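Local coordinates for gene 12 protein (Mycobacterium phage D29, PDB 3HC7) that hydrolyses the ester bond joining mycolic acids to arabinogalactan in the mycobacterial cell wall, helping to lyse the host and release new phage particles, at residues A[15-19]-A[36-40]; A[56-61]-A[87-91]. Residue numbers count along the deposited sequence, not the author numbering.

Interaction 1 of 2, residues A[15-19]-A[36-40]; sequences PDPLG and WQPIG
A bent loop, 15-19, lays its Pro17 against segment 36-40, the last residues of edge strand 35-38 and the loop that follows. Asp16 to Gly19 form a type I beta turn closed by Gly19 N to Asp16 O at 2.7 Å; Asp16 (chi1 t) also makes an Asx turn, its OD1 accepting from Leu18 N at 2.9 Å. The turn carries Pro17 and Leu18 at its corners. Opposite, Trp36 to Pro38 are extended, and the CA atoms of Pro17 and Pro38 lie 5.1 Å apart. Both prolines direct CB toward the other segment, with Pro17 CB 3.4 Å from Pro38 CB. The Pro17 ring fills the shallow hollow beside Gly40, Pro17 CG 3.4 Å from Gly40 CA; an ideal CB on Gly40 would come within 3.1 Å of that CG. Leu18 (m, t) pushes CD2 into the notch between Pro38 CG (3.7 Å) and Trp36 CH2 (3.9 Å), the indole (chi1 t) meeting it obliquely. This apolar surface contact lays the loop after strand 5-9 over the parallel edge strand of the alpha/beta-hydrolase sheet, away from the active-site residues. Trp36 NE1 hydrogen-bonds to Thr8 OG1 of strand 5-9 while its ring packs on helix 22-27; Ile39 packs on Glu59 and Leu60 of helix 50-70.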
# COMPACT_ATOMS: atom_id res chain seq x y z
N PRO A 15 -13.19 0.37 5.33
CA PRO A 15 -13.64 1.58 4.62
C PRO A 15 -13.90 2.77 5.56
O PRO A 15 -14.33 3.82 5.09
CB PRO A 15 -14.97 1.15 3.98
CG PRO A 15 -15.22 -0.28 4.42
CD PRO A 15 -14.27 -0.61 5.52
N ASP A 16 -13.65 2.59 6.85
CA ASP A 16 -13.86 3.67 7.81
C ASP A 16 -12.54 4.32 8.21
O ASP A 16 -11.77 3.74 8.98
CB ASP A 16 -14.60 3.16 9.06
CG ASP A 16 -15.00 4.28 10.00
OD1 ASP A 16 -14.21 5.24 10.17
OD2 ASP A 16 -16.10 4.20 10.58
N PRO A 17 -12.28 5.53 7.70
CA PRO A 17 -11.03 6.25 7.92
C PRO A 17 -10.62 6.21 9.39
O PRO A 17 -9.44 6.01 9.70
CB PRO A 17 -11.38 7.68 7.52
CG PRO A 17 -12.41 7.52 6.48
CD PRO A 17 -13.22 6.30 6.87
N LEU A 18 -11.59 6.38 10.27
CA LEU A 18 -11.34 6.50 11.71
C LEU A 18 -11.36 5.15 12.41
O LEU A 18 -11.02 5.04 13.58
CB LEU A 18 -12.38 7.43 12.34
CG LEU A 18 -12.31 8.89 11.89
CD1 LEU A 18 -13.57 9.65 12.29
CD2 LEU A 18 -11.08 9.56 12.47
N GLY A 19 -11.76 4.12 11.68
CA GLY A 19 -11.88 2.79 12.25
C GLY A 19 -10.55 2.18 12.65
O GLY A 19 -9.49 2.70 12.29
N TRP A 36 -3.90 14.92 12.35
CA TRP A 36 -4.28 13.69 11.67
C TRP A 36 -5.43 13.84 10.67
O TRP A 36 -6.52 14.29 11.03
CB TRP A 36 -4.61 12.61 12.70
CG TRP A 36 -5.03 11.30 12.10
CD1 TRP A 36 -4.61 10.77 10.92
CD2 TRP A 36 -5.93 10.36 12.68
NE1 TRP A 36 -5.21 9.55 10.72
CE2 TRP A 36 -6.02 9.27 11.79
CE3 TRP A 36 -6.67 10.32 13.87
CZ2 TRP A 36 -6.83 8.16 12.04
CZ3 TRP A 36 -7.47 9.22 14.12
CH2 TRP A 36 -7.54 8.16 13.21
N GLN A 37 -5.16 13.45 9.42
CA GLN A 37 -6.18 13.44 8.37
C GLN A 37 -6.34 12.05 7.75
O GLN A 37 -5.64 11.71 6.79
CB GLN A 37 -5.84 14.44 7.27
CG GLN A 37 -6.86 14.47 6.15
CD GLN A 37 -8.25 14.78 6.66
OE1 GLN A 37 -8.49 15.87 7.19
NE2 GLN A 37 -9.16 13.83 6.53
N PRO A 38 -7.25 11.24 8.30
CA PRO A 38 -7.54 9.92 7.73
C PRO A 38 -8.11 10.07 6.34
O PRO A 38 -8.88 11.01 6.10
CB PRO A 38 -8.61 9.36 8.68
CG PRO A 38 -8.53 10.17 9.90
CD PRO A 38 -8.08 11.53 9.47
N ILE A 39 -7.74 9.18 5.42
CA ILE A 39 -8.23 9.28 4.05
C ILE A 39 -9.52 8.47 3.83
O ILE A 39 -9.52 7.25 3.93
CB ILE A 39 -7.14 8.82 3.04
CG1 ILE A 39 -5.88 9.69 3.17
CG2 ILE A 39 -7.68 8.85 1.62
CD1 ILE A 39 -6.13 11.16 3.02
N GLY A 40 -10.60 9.17 3.52
CA GLY A 40 -11.88 8.53 3.23
C GLY A 40 -12.21 8.53 1.75
O GLY A 40 -11.32 8.66 0.90

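Interaction 2 of 2, residues A[56-61]-A[87-91]; sequences GVAELI and VVGQV
Two helical segments, 56-61 and 87-91, cross at -61° with their axes 9.0 Å apart, and the CA atoms of Val57 and Val87 are 5.1 Å from each other. Backbone contacts come first: Gly56, lacking a side chain, lets Val87 (chi1 t) set CG1 3.5 Å from Gly56 C and 3.6 Å from Val57 N; an ideal CB on Gly56 would clash with Val87 CG2 at 2.9 Å. Aliphatic side-chain contacts make up most of the rest. Val57 (chi1 t) brings CG2 4.0 Å from Val87 CG1. Leu60 (t, p) reaches across with CD2 at 3.7 Å from Val91 CG2, 4.1 Å from Val87 CG1 and 4.2 Å from Val88 CG2. Val91 (chi1 t) also brings CG2 to 3.8 Å from Ile61 CG1 and 4.0 Å from Val57 CG1. Of polar residues, Gln90 offers its aliphatic base, CB lying 3.8 Å from Val57 CG2, while its NE2 hydrogen-bonds to Asp146 OD2. Helix 83-96 follows the nucleophile Ser82 of this alpha/beta-hydrolase fold; the Val87 side chain is about 9 Å from that of Ser82, and Val88 touches the apparent nucleophile elbow. With neither salt bridge nor cross-helix hydrogen bond, the joint depends on close hydrophobic fit.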
# COMPACT_ATOMS: atom_id res chain seq x y z
N GLY A 56 -8.75 6.08 -3.45
CA GLY A 56 -7.90 6.44 -2.33
C GLY A 56 -6.81 7.40 -2.77
O GLY A 56 -6.49 8.35 -2.05
N VAL A 57 -6.24 7.16 -3.94
CA VAL A 57 -5.20 8.04 -4.48
C VAL A 57 -5.76 9.44 -4.69
O VAL A 57 -5.15 10.43 -4.29
CB VAL A 57 -4.59 7.50 -5.79
CG1 VAL A 57 -3.85 8.61 -6.57
CG2 VAL A 57 -3.64 6.35 -5.49
N ALA A 58 -6.91 9.54 -5.33
CA ALA A 58 -7.52 10.84 -5.59
C ALA A 58 -7.77 11.58 -4.28
O ALA A 58 -7.50 12.78 -4.18
CB ALA A 58 -8.80 10.69 -6.38
N GLU A 59 -8.26 10.88 -3.27
CA GLU A 59 -8.55 11.53 -2.00
C GLU A 59 -7.28 11.95 -1.26
O GLU A 59 -7.25 13.01 -0.62
CB GLU A 59 -9.41 10.66 -1.10
CG GLU A 59 -9.75 11.32 0.24
CD GLU A 59 -10.73 12.47 0.11
OE1 GLU A 59 -11.40 12.58 -0.94
OE2 GLU A 59 -10.85 13.26 1.07
N LEU A 60 -6.23 11.14 -1.34
CA LEU A 60 -4.99 11.46 -0.65
C LEU A 60 -4.33 12.70 -1.27
O LEU A 60 -3.77 13.54 -0.57
CB LEU A 60 -4.03 10.27 -0.67
CG LEU A 60 -2.67 10.60 -0.04
CD1 LEU A 60 -2.85 11.14 1.37
CD2 LEU A 60 -1.75 9.39 -0.05
N ILE A 61 -4.41 12.81 -2.59
CA ILE A 61 -3.84 13.95 -3.29
C ILE A 61 -4.60 15.21 -2.89
O ILE A 61 -4.00 16.22 -2.52
CB ILE A 61 -3.90 13.76 -4.81
CG1 ILE A 61 -2.90 12.69 -5.26
CG2 ILE A 61 -3.62 15.08 -5.52
CD1 ILE A 61 -3.16 12.18 -6.67
N VAL A 87 -1.83 2.94 -2.29
CA VAL A 87 -2.31 4.31 -2.42
C VAL A 87 -1.19 5.31 -2.12
O VAL A 87 -0.91 6.20 -2.92
CB VAL A 87 -3.53 4.61 -1.52
CG1 VAL A 87 -3.85 6.13 -1.50
CG2 VAL A 87 -4.75 3.81 -1.97
N VAL A 88 -0.55 5.16 -0.96
CA VAL A 88 0.53 6.07 -0.57
C VAL A 88 1.70 5.97 -1.56
O VAL A 88 2.31 6.98 -1.91
CB VAL A 88 1.04 5.80 0.86
CG1 VAL A 88 2.28 6.64 1.17
CG2 VAL A 88 -0.06 6.07 1.89
N GLY A 89 2.00 4.75 -1.99
CA GLY A 89 3.09 4.52 -2.92
C GLY A 89 2.85 5.16 -4.29
O GLY A 89 3.77 5.71 -4.89
N GLN A 90 1.61 5.11 -4.76
CA GLN A 90 1.27 5.72 -6.04
C GLN A 90 1.41 7.22 -5.97
O GLN A 90 1.93 7.85 -6.89
CB GLN A 90 -0.14 5.34 -6.47
CG GLN A 90 -0.24 3.93 -7.00
CD GLN A 90 0.37 3.79 -8.37
OE1 GLN A 90 0.04 4.54 -9.28
NE2 GLN A 90 1.26 2.82 -8.54
N VAL A 91 0.92 7.79 -4.87
CA VAL A 91 0.98 9.23 -4.68
C VAL A 91 2.43 9.68 -4.63
O VAL A 91 2.80 10.63 -5.30
CB VAL A 91 0.19 9.69 -3.43
CG1 VAL A 91 0.57 11.10 -3.04
CG2 VAL A 91 -1.29 9.60 -3.68

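How the interactions relate
From the N terminus, the chain leaves strand 5-9, makes the 15-19 turn, passes through helix 22-27 and enters edge strand 35-38, parallel to 5-9, where interaction 1 closes the first loop. It then enters helix 50-70, runs up strand 76-81 and turns past Ser82 into helix 83-96, where interaction 2 closes a second, later loop. The two loops are therefore in series, neither enclosing nor crossing the other. The centres of the two interactions are about 13 Å apart, yet they touch: Ile39 CD1 packs 3.7 Å from Leu60 CD1, and Gly40 O lies 3.2 Å from Glu59 CG. Helix 50-70 thus joins segment 36-40, and through it loop 15-19, to helix 83-96.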